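Long-range contacts in dihydrodipicolinate synthase (Aquifex aeolicus, PDB 2EHH), which probably catalyses the condensation of pyruvate with aspartate semialdehyde to 4-hydroxy-tetrahydrodipicolinate, a step in lysine biosynthesis: residues A[72-77]-A[94-99]; A[100-105]-A[136-141]; A[248-253]-A[271-276]. All coordinates share one frame; numbering follows the deposited sequence.

In the fold
Contacts 1 and 2 lie on the eight-stranded barrel and share strand 98-102: contact 1 pairs its start with the parallel neighbour 71-75, and contact 2 packs its far end against helix 135-138 and the turn after it. They meet where Ala-74 O faces Leu-100 N. Contact 3, about 27 Å from contact 1, centre to centre, lies farther out, among the helices that follow the barrel strands. All three are buried, but their chemistry differs. Backbone bonds and one carboxylate carry contact 1, contact 2 combines methyl packing with a bridging water, and contact 3 is apolar. Contacts 2 and 3 both reach the second subunit, and Arg-137 NH2 makes a weak bond to Asn-248 O.

Contact 1: residues A[72-77]-A[94-99]; sequences VIAGTG and VGADGA
Asp-97 grips Val-72 at both ends of its backbone. With CG anti to its own carbonyl carbon (chi1 -58°), the carboxylate swings back beside the neighbouring strand, and OD1 takes the N-H of Val-72 at 2.7 Å. That bond is nearly straight, 162° at the hydrogen, and uses the anti side of OD1, slightly out of the carboxylate plane. In return Asp-97 N donates to Val-72 O at 2.8 Å. Gly-98 N adds only a weak bond to the same oxygen, and the regular parallel pairing is taken up by Ala-74 N to Gly-98 O at 2.9 Å.

Ile-73, directed into the barrel, sets CG2 against Gly-98 O at 3.7 Å; Gly-98 brings no side chain to that face. Ile-73 also lies near Ile-203, a predicted pyruvate-binding residue. Ala-74 and Ala-99 turn outward, where small methyls suit the fit beneath the helices. Ala-74 CB lies 4.3 Å from Ala-96 CB, and Ala-99 CB is 3.6 Å from Thr-76 OG1, a hydroxyl held by Thr-88 of helix 81-93. That helix ends in a Schellman motif at Gly-95, whose positive phi turns the chain toward strand 98-102 and completes this beta-alpha-beta unit of the TIM barrel.

An alanine in place of Asp-97 would probably leave Val-72 N without its acceptor and the start of the pairing less firmly fixed. The carboxylate thus stands in for a backbone carbonyl, extending the pairing of the two strands into the loop before 98-102.

Contact 2: residues A[100-105]-A[136-141]; sequences LVVVPY and SRTCVE
The backbone from Val-102 to Tyr-105 runs at 82° to that from Arg-137 to Val-140, and the two come closest where Tyr-105 CA and Thr-138 CA stand 3.8 Å apart. Thr-138 carries most of the contact. Its CG2, anti to the carbonyl carbon, reaches 3.3 Å from Val-103 O and meets Val-102 CG2 at 3.9 Å, the two methyls side by side on chains that run opposite ways. The same torsion (chi1 66°) turns OG1 back into its own segment, where it donates to Val-140 O at 2.8 Å and ties down the turn at the helix end. Threonine suits the position because one branch serves the apolar side and the other the backbone.

Val-140 turns CG1 onto Val-103 and Pro-104, just past the end of strand 98-102, with CG1 3.6 Å from Val-103 CG1 and close to Pro-104 O. Tyr-105 touches with its stem, CB 3.6 Å from Thr-138 CA, while its ring leads off to stack on Tyr-106 of the second subunit, a predicted proton-relay residue. Arg-137 NH1 bonds to Tyr-106 O of that subunit, and Cys-139 forms a disulfide with Cys-139 of the second subunit.

A single water donates to both Pro-104 O, at 2.7 Å, and Thr-138 O, so the two carbonyls share one donor without pairing directly. Methyl packing and this water hold the end of strand 98-102 and the loop after it beside the turn. Val-102 lies near the predicted active-site Tyr-132, and Tyr-106 enters from the second subunit, consistent with an active site completed across the interface.

Contact 3: residues A[248-253]-A[271-276]; sequences NPIPVK and TEMSPE
The first turn of helix 250-258 lies beside an extended run, 271-273, that leads into helix 275-287; Ile-250 CA and Glu-272 CA, the nearest pair, are 6.7 Å apart. Pro-249, after a cis peptide bond, occupies the N-cap position of helix 250-258.

Ile-250 does most of the touching. Its CG2, anti to the backbone N, presses on Met-273 CG at 3.3 Å, tighter than usual for two carbons, the side chains passing antiparallel to one another. Both branches of Ile-250 close on Thr-271 O, CG2 at 3.4 Å and CD1 at 3.5 Å. Met-273 lays SD 4.0 Å from Pro-251 CA, and the bend at chi3 (82°) brings CE to 4.3 Å from Pro-251 CG. A flexible, unbranched side chain suits this curve, which also fits Met-273 against Leu-281 of helix 275-287.

Thr-110 of the second subunit packs on both Ile-250 and Thr-271. Ser-274 caps helix 275-287 through OG to Asn-277 N. Thr-271 O is buried under Ile-250 with no polar partner, a probable energetic cost set against the apolar packing that joins the two helix starts.

Contact 1: residues A[72-77]-A[94-99]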
ATOM      1  N   VAL A  72      33.565 -13.731   5.240  1.00 17.45           N
ATOM      2  CA  VAL A  72      33.447 -12.333   4.877  1.00 16.76           C
ATOM      3  C   VAL A  72      32.634 -12.257   3.601  1.00 16.88           C
ATOM      4  O   VAL A  72      33.011 -12.830   2.578  1.00 16.06           O
ATOM      5  CB  VAL A  72      34.823 -11.671   4.632  1.00 18.58           C
ATOM      6  CG1 VAL A  72      34.627 -10.230   4.164  1.00 17.62           C
ATOM      7  CG2 VAL A  72      35.654 -11.699   5.910  1.00 18.15           C
ATOM      8  N   ILE A  73      31.498 -11.571   3.686  1.00 15.83           N
ATOM      9  CA  ILE A  73      30.611 -11.378   2.547  1.00 14.54           C
ATOM     10  C   ILE A  73      30.698  -9.901   2.175  1.00 13.93           C
ATOM     11  O   ILE A  73      30.613  -9.024   3.036  1.00 14.62           O
ATOM     12  CB  ILE A  73      29.145 -11.722   2.909  1.00 14.98           C
ATOM     13  CG1 ILE A  73      29.059 -13.164   3.428  1.00 15.96           C
ATOM     14  CG2 ILE A  73      28.256 -11.563   1.686  1.00 14.25           C
ATOM     15  CD1 ILE A  73      27.686 -13.554   3.968  1.00 16.78           C
ATOM     16  N   ALA A  74      30.864  -9.619   0.893  1.00 14.56           N
ATOM     17  CA  ALA A  74      30.979  -8.240   0.451  1.00 15.33           C
ATOM     18  C   ALA A  74      29.752  -7.733  -0.295  1.00 15.70           C
ATOM     19  O   ALA A  74      29.217  -8.415  -1.170  1.00 13.91           O
ATOM     20  CB  ALA A  74      32.211  -8.084  -0.429  1.00 16.46           C
ATOM     21  N   GLY A  75      29.308  -6.533   0.070  1.00 16.08           N
ATOM     22  CA  GLY A  75      28.182  -5.925  -0.610  1.00 16.66           C
ATOM     23  C   GLY A  75      28.803  -5.364  -1.874  1.00 17.61           C
ATOM     24  O   GLY A  75      29.638  -4.462  -1.800  1.00 18.27           O
ATOM     25  N   THR A  76      28.409  -5.889  -3.029  1.00 17.21           N
ATOM     26  CA  THR A  76      28.997  -5.454  -4.288  1.00 19.64           C
ATOM     27  C   THR A  76      28.014  -4.970  -5.347  1.00 21.52           C
ATOM     28  O   THR A  76      28.415  -4.684  -6.471  1.00 24.45           O
ATOM     29  CB  THR A  76      29.814  -6.598  -4.915  1.00 18.46           C
ATOM     30  OG1 THR A  76      28.935  -7.683  -5.237  1.00 17.76           O
ATOM     31  CG2 THR A  76      30.871  -7.091  -3.946  1.00 15.76           C
ATOM     32  N   GLY A  77      26.737  -4.875  -5.008  1.00 22.37           N
ATOM     33  CA  GLY A  77      25.778  -4.445  -6.007  1.00 22.58           C
ATOM     34  C   GLY A  77      25.331  -3.001  -5.933  1.00 21.72           C
ATOM     35  O   GLY A  77      25.621  -2.289  -4.979  1.00 23.35           O
ATOM     36  N   VAL A  94      40.091 -10.291  -4.106  1.00 22.43           N
ATOM     37  CA  VAL A  94      40.710 -10.136  -2.796  1.00 22.43           C
ATOM     38  C   VAL A  94      40.381 -11.205  -1.756  1.00 21.53           C
ATOM     39  O   VAL A  94      40.753 -11.068  -0.591  1.00 21.02           O
ATOM     40  CB  VAL A  94      40.414  -8.736  -2.197  1.00 23.74           C
ATOM     41  CG1 VAL A  94      40.919  -7.655  -3.143  1.00 24.45           C
ATOM     42  CG2 VAL A  94      38.930  -8.574  -1.939  1.00 23.66           C
ATOM     43  N   GLY A  95      39.677 -12.258  -2.165  1.00 21.14           N
ATOM     44  CA  GLY A  95      39.383 -13.340  -1.237  1.00 20.15           C
ATOM     45  C   GLY A  95      38.087 -13.361  -0.449  1.00 19.78           C
ATOM     46  O   GLY A  95      37.976 -14.107   0.528  1.00 18.52           O
ATOM     47  N   ALA A  96      37.101 -12.564  -0.845  1.00 19.20           N
ATOM     48  CA  ALA A  96      35.829 -12.567  -0.129  1.00 19.64           C
ATOM     49  C   ALA A  96      35.165 -13.936  -0.311  1.00 19.20           C
ATOM     50  O   ALA A  96      35.274 -14.544  -1.374  1.00 19.85           O
ATOM     51  CB  ALA A  96      34.920 -11.460  -0.669  1.00 19.07           C
ATOM     52  N   ASP A  97      34.478 -14.416   0.723  1.00 19.04           N
ATOM     53  CA  ASP A  97      33.805 -15.711   0.654  1.00 18.29           C
ATOM     54  C   ASP A  97      32.508 -15.672  -0.143  1.00 18.77           C
ATOM     55  O   ASP A  97      32.050 -16.694  -0.657  1.00 17.79           O
ATOM     56  CB  ASP A  97      33.520 -16.229   2.060  1.00 19.98           C
ATOM     57  CG  ASP A  97      34.775 -16.356   2.891  1.00 22.23           C
ATOM     58  OD1 ASP A  97      35.010 -15.490   3.762  1.00 22.06           O
ATOM     59  OD2 ASP A  97      35.533 -17.318   2.659  1.00 22.77           O
ATOM     60  N   GLY A  98      31.913 -14.490  -0.246  1.00 17.96           N
ATOM     61  CA  GLY A  98      30.678 -14.361  -0.995  1.00 17.58           C
ATOM     62  C   GLY A  98      30.387 -12.912  -1.322  1.00 17.55           C
ATOM     63  O   GLY A  98      31.010 -12.009  -0.761  1.00 16.36           O
ATOM     64  N   ALA A  99      29.450 -12.695  -2.238  1.00 16.61           N
ATOM     65  CA  ALA A  99      29.065 -11.348  -2.638  1.00 17.57           C
ATOM     66  C   ALA A  99      27.559 -11.166  -2.467  1.00 16.32           C
ATOM     67  O   ALA A  99      26.774 -11.988  -2.937  1.00 17.33           O
ATOM     68  CB  ALA A  99      29.452 -11.100  -4.093  1.00 16.19           C
TER

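Contact 2: residues A[100-105]-A[136-141]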
ATOM      1  N   LEU A 100      27.171 -10.097  -1.776  1.00 15.99           N
ATOM      2  CA  LEU A 100      25.760  -9.779  -1.560  1.00 15.92           C
ATOM      3  C   LEU A 100      25.407  -8.768  -2.645  1.00 15.31           C
ATOM      4  O   LEU A 100      25.960  -7.668  -2.683  1.00 16.91           O
ATOM      5  CB  LEU A 100      25.551  -9.148  -0.183  1.00 17.77           C
ATOM      6  CG  LEU A 100      24.100  -8.798   0.173  1.00 19.96           C
ATOM      7  CD1 LEU A 100      23.461  -9.966   0.918  1.00 19.79           C
ATOM      8  CD2 LEU A 100      24.076  -7.558   1.043  1.00 21.56           C
ATOM      9  N   VAL A 101      24.494  -9.144  -3.531  1.00 13.55           N
ATOM     10  CA  VAL A 101      24.102  -8.286  -4.637  1.00 14.21           C
ATOM     11  C   VAL A 101      22.652  -7.861  -4.495  1.00 13.23           C
ATOM     12  O   VAL A 101      21.739  -8.669  -4.659  1.00 14.42           O
ATOM     13  CB  VAL A 101      24.293  -9.022  -5.967  1.00 13.69           C
ATOM     14  CG1 VAL A 101      23.945  -8.106  -7.129  1.00 13.38           C
ATOM     15  CG2 VAL A 101      25.738  -9.517  -6.070  1.00 15.35           C
ATOM     16  N   VAL A 102      22.443  -6.592  -4.178  1.00 13.12           N
ATOM     17  CA  VAL A 102      21.093  -6.083  -3.990  1.00 12.63           C
ATOM     18  C   VAL A 102      20.318  -5.996  -5.299  1.00 12.76           C
ATOM     19  O   VAL A 102      20.898  -5.808  -6.375  1.00 12.52           O
ATOM     20  CB  VAL A 102      21.119  -4.680  -3.314  1.00 13.23           C
ATOM     21  CG1 VAL A 102      21.669  -3.638  -4.290  1.00 12.53           C
ATOM     22  CG2 VAL A 102      19.722  -4.293  -2.838  1.00 11.02           C
ATOM     23  N   VAL A 103      19.006  -6.178  -5.211  1.00 12.45           N
ATOM     24  CA  VAL A 103      18.152  -6.056  -6.382  1.00 11.93           C
ATOM     25  C   VAL A 103      18.253  -4.570  -6.719  1.00 12.02           C
ATOM     26  O   VAL A 103      18.132  -3.731  -5.834  1.00 13.11           O
ATOM     27  CB  VAL A 103      16.675  -6.391  -6.043  1.00 12.47           C
ATOM     28  CG1 VAL A 103      15.758  -5.949  -7.177  1.00 11.64           C
ATOM     29  CG2 VAL A 103      16.526  -7.882  -5.786  1.00 14.13           C
ATOM     30  N   PRO A 104      18.493  -4.229  -7.992  1.00 13.32           N
ATOM     31  CA  PRO A 104      18.606  -2.827  -8.402  1.00 11.93           C
ATOM     32  C   PRO A 104      17.513  -1.914  -7.851  1.00 12.95           C
ATOM     33  O   PRO A 104      16.317  -2.172  -8.026  1.00 12.59           O
ATOM     34  CB  PRO A 104      18.567  -2.919  -9.916  1.00 12.91           C
ATOM     35  CG  PRO A 104      19.352  -4.180 -10.166  1.00 13.26           C
ATOM     36  CD  PRO A 104      18.778  -5.131  -9.125  1.00 10.84           C
ATOM     37  N   TYR A 105      17.939  -0.843  -7.192  1.00 10.57           N
ATOM     38  CA  TYR A 105      17.019   0.133  -6.619  1.00 12.07           C
ATOM     39  C   TYR A 105      16.813   1.325  -7.554  1.00 12.41           C
ATOM     40  O   TYR A 105      17.632   1.582  -8.435  1.00 13.45           O
ATOM     41  CB  TYR A 105      17.566   0.653  -5.286  1.00 14.15           C
ATOM     42  CG  TYR A 105      19.027   1.044  -5.354  1.00 17.09           C
ATOM     43  CD1 TYR A 105      20.018   0.182  -4.890  1.00 17.47           C
ATOM     44  CD2 TYR A 105      19.423   2.247  -5.945  1.00 18.20           C
ATOM     45  CE1 TYR A 105      21.360   0.497  -5.016  1.00 21.40           C
ATOM     46  CE2 TYR A 105      20.772   2.572  -6.077  1.00 20.35           C
ATOM     47  CZ  TYR A 105      21.727   1.686  -5.608  1.00 20.82           C
ATOM     48  OH  TYR A 105      23.058   1.959  -5.733  1.00 24.12           O
ATOM     49  N   SER A 136      11.094  -2.490   0.260  1.00 10.58           N
ATOM     50  CA  SER A 136      10.850  -1.258   1.008  1.00 10.29           C
ATOM     51  C   SER A 136      11.918  -0.201   0.749  1.00 12.90           C
ATOM     52  O   SER A 136      11.721   0.973   1.065  1.00 11.91           O
ATOM     53  CB  SER A 136      10.764  -1.534   2.513  1.00 10.50           C
ATOM     54  OG  SER A 136      12.007  -1.983   3.025  1.00 11.68           O
ATOM     55  N   ARG A 137      13.046  -0.619   0.183  1.00 11.34           N
ATOM     56  CA  ARG A 137      14.128   0.314  -0.127  1.00 14.05           C
ATOM     57  C   ARG A 137      14.383   0.438  -1.628  1.00 14.02           C
ATOM     58  O   ARG A 137      14.611   1.537  -2.138  1.00 12.37           O
ATOM     59  CB  ARG A 137      15.426  -0.120   0.553  1.00 14.82           C
ATOM     60  CG  ARG A 137      15.475   0.142   2.051  1.00 16.92           C
ATOM     61  CD  ARG A 137      16.789  -0.366   2.640  1.00 22.53           C
ATOM     62  NE  ARG A 137      16.897  -0.088   4.071  1.00 24.14           N
ATOM     63  CZ  ARG A 137      17.228   1.093   4.587  1.00 25.26           C
ATOM     64  NH1 ARG A 137      17.495   2.123   3.791  1.00 20.40           N
ATOM     65  NH2 ARG A 137      17.285   1.240   5.905  1.00 21.09           N
ATOM     66  N   THR A 138      14.337  -0.691  -2.332  1.00 13.76           N
ATOM     67  CA  THR A 138      14.604  -0.712  -3.771  1.00 14.23           C
ATOM     68  C   THR A 138      13.421  -0.270  -4.619  1.00 14.20           C
ATOM     69  O   THR A 138      13.588   0.146  -5.769  1.00 13.76           O
ATOM     70  CB  THR A 138      15.005  -2.120  -4.238  1.00 14.22           C
ATOM     71  OG1 THR A 138      13.889  -3.001  -4.081  1.00 13.02           O
ATOM     72  CG2 THR A 138      16.185  -2.649  -3.418  1.00 12.50           C
ATOM     73  N   CYS A 139      12.231  -0.384  -4.046  1.00 15.23           N
ATOM     74  CA  CYS A 139      10.999  -0.017  -4.716  1.00 16.77           C
ATOM     75  C   CYS A 139      10.658  -0.927  -5.910  1.00 17.38           C
ATOM     76  O   CYS A 139       9.979  -0.524  -6.858  1.00 16.09           O
ATOM     77  CB  CYS A 139      11.053   1.474  -5.086  1.00 19.92           C
ATOM     78  SG  CYS A 139      10.037   2.472  -3.939  1.00 25.45           S
ATOM     79  N   VAL A 140      11.133  -2.170  -5.833  1.00 15.23           N
ATOM     80  CA  VAL A 140      10.872  -3.202  -6.840  1.00 13.91           C
ATOM     81  C   VAL A 140      11.169  -4.542  -6.169  1.00 13.15           C
ATOM     82  O   VAL A 140      11.900  -4.592  -5.185  1.00 14.41           O
ATOM     83  CB  VAL A 140      11.780  -3.060  -8.094  1.00 13.94           C
ATOM     84  CG1 VAL A 140      13.189  -3.564  -7.793  1.00 13.05           C
ATOM     85  CG2 VAL A 140      11.172  -3.833  -9.260  1.00 15.87           C
ATOM     86  N   GLU A 141      10.598  -5.626  -6.681  1.00 13.52           N
ATOM     87  CA  GLU A 141      10.849  -6.938  -6.090  1.00 13.25           C
ATOM     88  C   GLU A 141      11.155  -7.987  -7.147  1.00 13.62           C
ATOM     89  O   GLU A 141      10.521  -8.030  -8.203  1.00 14.15           O
ATOM     90  CB  GLU A 141       9.650  -7.392  -5.249  1.00 14.40           C
ATOM     91  CG  GLU A 141       9.739  -8.838  -4.750  1.00 16.06           C
ATOM     92  CD  GLU A 141       8.778  -9.128  -3.610  1.00 18.47           C
ATOM     93  OE1 GLU A 141       9.236  -9.242  -2.450  1.00 18.27           O
ATOM     94  OE2 GLU A 141       7.561  -9.231  -3.870  1.00 20.23           O
TER
HETATM   95  O   HOH W   1      14.250  -0.487  -8.592  1.00 12.18           O

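Contact 3: residues A[248-253]-A[271-276]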
ATOM      1  N   ASN A 248      17.422   2.549   9.602  1.00 13.08           N
ATOM      2  CA  ASN A 248      18.656   1.786   9.813  1.00 13.00           C
ATOM      3  C   ASN A 248      19.641   2.324   8.768  1.00 13.85           C
ATOM      4  O   ASN A 248      19.260   2.549   7.617  1.00 12.74           O
ATOM      5  CB  ASN A 248      18.387   0.293   9.581  1.00 13.64           C
ATOM      6  CG  ASN A 248      19.665  -0.537   9.515  1.00 14.63           C
ATOM      7  OD1 ASN A 248      19.957  -1.174   8.499  1.00 16.47           O
ATOM      8  ND2 ASN A 248      20.423  -0.542  10.601  1.00 11.24           N
ATOM      9  N   PRO A 249      20.935   2.460   9.118  1.00 14.22           N
ATOM     10  CA  PRO A 249      21.633   2.182  10.375  1.00 12.91           C
ATOM     11  C   PRO A 249      21.786   3.325  11.376  1.00 14.46           C
ATOM     12  O   PRO A 249      22.711   3.304  12.192  1.00 15.02           O
ATOM     13  CB  PRO A 249      22.988   1.713   9.880  1.00 13.45           C
ATOM     14  CG  PRO A 249      23.255   2.732   8.798  1.00 14.43           C
ATOM     15  CD  PRO A 249      21.903   2.845   8.074  1.00 14.48           C
ATOM     16  N   ILE A 250      20.911   4.321  11.347  1.00 13.94           N
ATOM     17  CA  ILE A 250      21.074   5.409  12.304  1.00 14.71           C
ATOM     18  C   ILE A 250      21.059   4.912  13.758  1.00 14.83           C
ATOM     19  O   ILE A 250      21.959   5.239  14.543  1.00 15.76           O
ATOM     20  CB  ILE A 250      20.016   6.512  12.076  1.00 15.70           C
ATOM     21  CG1 ILE A 250      20.279   7.180  10.720  1.00 14.61           C
ATOM     22  CG2 ILE A 250      20.087   7.546  13.198  1.00 16.12           C
ATOM     23  CD1 ILE A 250      19.232   8.194  10.295  1.00 16.49           C
ATOM     24  N   PRO A 251      20.052   4.110  14.139  1.00 15.20           N
ATOM     25  CA  PRO A 251      20.024   3.622  15.524  1.00 14.73           C
ATOM     26  C   PRO A 251      21.168   2.668  15.886  1.00 15.83           C
ATOM     27  O   PRO A 251      21.792   2.814  16.936  1.00 14.90           O
ATOM     28  CB  PRO A 251      18.660   2.935  15.623  1.00 15.44           C
ATOM     29  CG  PRO A 251      17.825   3.717  14.640  1.00 15.56           C
ATOM     30  CD  PRO A 251      18.768   3.838  13.469  1.00 13.30           C
ATOM     31  N   VAL A 252      21.449   1.696  15.022  1.00 13.92           N
ATOM     32  CA  VAL A 252      22.502   0.736  15.326  1.00 15.56           C
ATOM     33  C   VAL A 252      23.895   1.363  15.408  1.00 15.03           C
ATOM     34  O   VAL A 252      24.692   0.983  16.264  1.00 16.43           O
ATOM     35  CB  VAL A 252      22.515  -0.443  14.312  1.00 15.83           C
ATOM     36  CG1 VAL A 252      22.958   0.033  12.947  1.00 14.35           C
ATOM     37  CG2 VAL A 252      23.409  -1.557  14.831  1.00 15.86           C
ATOM     38  N   LYS A 253      24.198   2.316  14.535  1.00 16.05           N
ATOM     39  CA  LYS A 253      25.505   2.958  14.598  1.00 17.54           C
ATOM     40  C   LYS A 253      25.569   3.773  15.887  1.00 18.55           C
ATOM     41  O   LYS A 253      26.610   3.832  16.546  1.00 18.14           O
ATOM     42  CB  LYS A 253      25.742   3.861  13.382  1.00 17.20           C
ATOM     43  CG  LYS A 253      27.046   4.656  13.470  1.00 19.85           C
ATOM     44  CD  LYS A 253      27.452   5.284  12.137  1.00 20.20           C
ATOM     45  CE  LYS A 253      28.560   4.480  11.454  1.00 18.22           C
ATOM     46  NZ  LYS A 253      29.130   5.204  10.277  1.00 19.35           N
ATOM     47  N   THR A 271      21.836  11.236   9.284  1.00 17.44           N
ATOM     48  CA  THR A 271      22.091  12.167  10.379  1.00 18.91           C
ATOM     49  C   THR A 271      21.922  11.518  11.741  1.00 20.25           C
ATOM     50  O   THR A 271      21.366  10.426  11.854  1.00 21.00           O
ATOM     51  CB  THR A 271      21.106  13.347  10.315  1.00 21.29           C
ATOM     52  OG1 THR A 271      19.764  12.838  10.286  1.00 21.40           O
ATOM     53  CG2 THR A 271      21.348  14.184   9.067  1.00 20.80           C
ATOM     54  N   GLU A 272      22.391  12.207  12.779  1.00 20.91           N
ATOM     55  CA  GLU A 272      22.264  11.700  14.138  1.00 22.05           C
ATOM     56  C   GLU A 272      20.780  11.643  14.488  1.00 21.87           C
ATOM     57  O   GLU A 272      19.958  12.334  13.878  1.00 20.67           O
ATOM     58  CB  GLU A 272      22.989  12.613  15.137  1.00 24.50           C
ATOM     59  CG  GLU A 272      24.431  12.927  14.768  1.00 29.11           C
ATOM     60  CD  GLU A 272      25.188  13.651  15.872  1.00 32.27           C
ATOM     61  OE1 GLU A 272      24.553  14.362  16.686  1.00 33.81           O
ATOM     62  OE2 GLU A 272      26.428  13.520  15.915  1.00 35.30           O
ATOM     63  N   MET A 273      20.447  10.814  15.471  1.00 21.49           N
ATOM     64  CA  MET A 273      19.070  10.650  15.921  1.00 22.46           C
ATOM     65  C   MET A 273      18.573  11.919  16.595  1.00 24.11           C
ATOM     66  O   MET A 273      19.358  12.799  16.946  1.00 22.09           O
ATOM     67  CB  MET A 273      18.977   9.509  16.937  1.00 22.01           C
ATOM     68  CG  MET A 273      19.312   8.136  16.396  1.00 22.67           C
ATOM     69  SD  MET A 273      19.426   6.909  17.713  1.00 23.15           S
ATOM     70  CE  MET A 273      17.694   6.495  17.948  1.00 23.00           C
ATOM     71  N   SER A 274      17.260  12.007  16.773  1.00 25.75           N
ATOM     72  CA  SER A 274      16.679  13.149  17.460  1.00 26.43           C
ATOM     73  C   SER A 274      17.007  12.862  18.920  1.00 27.59           C
ATOM     74  O   SER A 274      17.053  11.700  19.330  1.00 25.87           O
ATOM     75  CB  SER A 274      15.164  13.184  17.263  1.00 26.34           C
ATOM     76  OG  SER A 274      14.545  12.056  17.858  1.00 27.03           O
ATOM     77  N   PRO A 275      17.262  13.908  19.722  1.00 27.56           N
ATOM     78  CA  PRO A 275      17.580  13.664  21.131  1.00 28.11           C
ATOM     79  C   PRO A 275      16.586  12.741  21.830  1.00 27.58           C
ATOM     80  O   PRO A 275      16.983  11.856  22.585  1.00 27.86           O
ATOM     81  CB  PRO A 275      17.621  15.075  21.732  1.00 29.46           C
ATOM     82  CG  PRO A 275      16.814  15.911  20.766  1.00 30.55           C
ATOM     83  CD  PRO A 275      17.219  15.349  19.433  1.00 28.19           C
ATOM     84  N   GLU A 276      15.299  12.937  21.564  1.00 27.75           N
ATOM     85  CA  GLU A 276      14.260  12.111  22.174  1.00 28.74           C
ATOM     86  C   GLU A 276      14.457  10.633  21.825  1.00 27.66           C
ATOM     87  O   GLU A 276      14.452   9.774  22.706  1.00 25.80           O
ATOM     88  CB  GLU A 276      12.877  12.572  21.702  1.00 33.05           C
ATOM     89  CG  GLU A 276      12.546  14.012  22.081  1.00 39.12           C
ATOM     90  CD  GLU A 276      11.437  14.608  21.224  1.00 44.02           C
ATOM     91  OE1 GLU A 276      11.583  14.618  19.977  1.00 45.31           O
ATOM     92  OE2 GLU A 276      10.423  15.071  21.795  1.00 46.08           O
TER